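Local coordinates for autoinducer 2-binding protein LsrB (Clostridium saccharobutylicum DSM 13864, PDB 6DSP) that binds the quorum-sensing signal autoinducer-2 as an LsrB-type receptor of the periplasmic binding protein family, at residues S85-A89 and A163-D167. Numbering follows the deposited sequence.
Sequences SSVDA and ATVTD. With PAV ((2R,4S)-2-methyl-2,3,3,4-tetrahydroxytetrahydrofuran), chain C.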
loop_
_atom_site.group_PDB
_atom_site.type_symbol
_atom_site.label_atom_id
_atom_site.label_comp_id
_atom_site.label_asym_id
_atom_site.label_seq_id
_atom_site.Cartn_x
_atom_site.Cartn_y
_atom_site.Cartn_z
ATOM N N SER A 85 0.816 9.506 -2.705
ATOM C CA SER A 85 0.154 8.200 -2.793
ATOM C C SER A 85 -1.328 8.458 -3.054
ATOM O O SER A 85 -2.009 9.110 -2.245
ATOM C CB SER A 85 0.321 7.391 -1.511
ATOM O OG SER A 85 -0.422 6.186 -1.666
ATOM N N SER A 86 -1.797 8.003 -4.205
ATOM C CA SER A 86 -3.109 8.382 -4.718
ATOM C C SER A 86 -4.225 7.442 -4.264
ATOM O O SER A 86 -4.078 6.212 -4.350
ATOM C CB SER A 86 -3.006 8.385 -6.245
ATOM O OG SER A 86 -4.249 8.493 -6.859
ATOM N N VAL A 87 -5.352 8.027 -3.818
ATOM C CA VAL A 87 -6.540 7.226 -3.514
ATOM C C VAL A 87 -7.333 6.864 -4.767
ATOM O O VAL A 87 -8.108 5.904 -4.735
ATOM C CB VAL A 87 -7.455 7.893 -2.482
ATOM C CG1 VAL A 87 -6.744 8.196 -1.197
ATOM C CG2 VAL A 87 -8.063 9.119 -3.025
ATOM N N ASP A 88 -7.183 7.628 -5.843
ATOM C CA ASP A 88 -7.866 7.403 -7.112
ATOM C C ASP A 88 -7.075 8.150 -8.166
ATOM O O ASP A 88 -7.030 9.400 -8.162
ATOM C CB ASP A 88 -9.301 7.925 -7.109
ATOM C CG ASP A 88 -9.960 7.665 -8.434
ATOM O OD1 ASP A 88 -10.191 6.495 -8.770
ATOM O OD2 ASP A 88 -10.206 8.611 -9.174
ATOM N N ALA A 89 -6.486 7.425 -9.098
ATOM C CA ALA A 89 -5.591 8.080 -10.047
ATOM C C ALA A 89 -6.339 9.074 -10.909
ATOM O O ALA A 89 -5.873 10.195 -11.129
ATOM C CB ALA A 89 -4.893 7.033 -10.914
ATOM N N ALA A 163 -12.796 0.384 -4.835
ATOM C CA ALA A 163 -12.789 -0.352 -6.085
ATOM C C ALA A 163 -11.910 0.293 -7.155
ATOM O O ALA A 163 -11.747 -0.312 -8.219
ATOM C CB ALA A 163 -14.208 -0.454 -6.631
ATOM N N THR A 164 -11.354 1.506 -6.936
ATOM C CA THR A 164 -10.603 2.169 -8.011
ATOM C C THR A 164 -9.139 2.422 -7.704
ATOM O O THR A 164 -8.382 2.610 -8.646
ATOM C CB THR A 164 -11.247 3.495 -8.431
ATOM O OG1 THR A 164 -11.131 4.435 -7.365
ATOM C CG2 THR A 164 -12.700 3.286 -8.795
ATOM N N VAL A 165 -8.721 2.436 -6.437
ATOM C CA VAL A 165 -7.341 2.768 -6.141
ATOM C C VAL A 165 -6.382 1.845 -6.902
ATOM O O VAL A 165 -6.605 0.634 -7.009
ATOM C CB VAL A 165 -7.134 2.731 -4.610
ATOM C CG1 VAL A 165 -7.306 1.334 -4.026
ATOM C CG2 VAL A 165 -5.782 3.326 -4.244
ATOM N N THR A 166 -5.269 2.384 -7.373
ATOM C CA THR A 166 -4.392 1.607 -8.248
ATOM C C THR A 166 -3.713 0.450 -7.521
ATOM O O THR A 166 -3.742 -0.684 -8.017
ATOM C CB THR A 166 -3.391 2.529 -8.909
ATOM O OG1 THR A 166 -4.133 3.465 -9.684
ATOM C CG2 THR A 166 -2.434 1.768 -9.776
ATOM N N ASP A 167 -3.081 0.688 -6.363
ATOM C CA ASP A 167 -2.260 -0.367 -5.786
ATOM C C ASP A 167 -3.086 -1.590 -5.382
ATOM O O ASP A 167 -2.847 -2.720 -5.856
ATOM C CB ASP A 167 -1.352 0.143 -4.649
ATOM C CG ASP A 167 -2.087 0.667 -3.412
ATOM O OD1 ASP A 167 -3.279 1.033 -3.465
ATOM O OD2 ASP A 167 -1.391 0.727 -2.374
HETATM O O2 PAV C . -2.031 -1.926 1.923
HETATM C C2 PAV C . -1.604 -0.578 2.208
HETATM C C1 PAV C . -0.550 -0.513 3.335
HETATM O O5 PAV C . -2.836 0.059 2.862
HETATM C C5 PAV C . -2.740 1.402 2.664
HETATM C C4 PAV C . -1.580 1.650 1.682
HETATM O O4 PAV C . -1.960 2.598 0.689
HETATM C C3 PAV C . -1.319 0.237 1.150
HETATM O O3 PAV C . 0.023 0.095 0.772
HETATM O O13 PAV C . -2.188 -0.045 0.077
HETATM O O HOH W 1 -4.155 5.189 -7.163
HETATM O O HOH W 2 -6.691 4.538 -9.514
#
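The side chain of Val-165 lies over the backbone of Ser-86 and Val-87. Its CG2 is 3.4 Å from Ser-86 O, and its CB is 3.3 Å from Val-87 O. The contact joins the two lobes of a periplasmic binding protein fold. Residues 85-89 follow strand 81-84 of one lobe and lead into helix 89-101. Residues 163-167 lead from strand 155-160 of the other lobe into helix 166-182. Two helix starts therefore meet across the cleft, in the ligand-bound form. Asp-88 and Val-165, the N-cap residues of these helices, have CA atoms 4.8 Å apart.

Asp-88 has two tasks. Its OD2 caps the N of Gly-91 in its own helix. Its OD1 accepts a hydrogen bond of 2.7 Å from Thr-164 OG1, the one direct hydrogen bond between the segments.

Two waters fill the remaining gap. Water 1 donates to Ser-86 O and accepts from Thr-166 N, both at 3.0 Å. Water 2 accepts from Ala-89 N at 2.9 Å, donates to Thr-164 O at 2.7 Å and bonds Thr-166 OG1 at 2.8 Å. Both waters thus take up backbone NH groups at the helix starts. Ala-89 CB also packs 3.8 Å from Thr-166 OG1.

The inner end of the contact borders the ligand pocket. Ser-85 OG bonds Asp-110, a ligand residue. Asp-167 OD1 forms a salt bridge with Lys-29, which also holds the ligand. Asp-167 OD2 accepts a hydrogen bond from O13 of PAV at 2.7 Å.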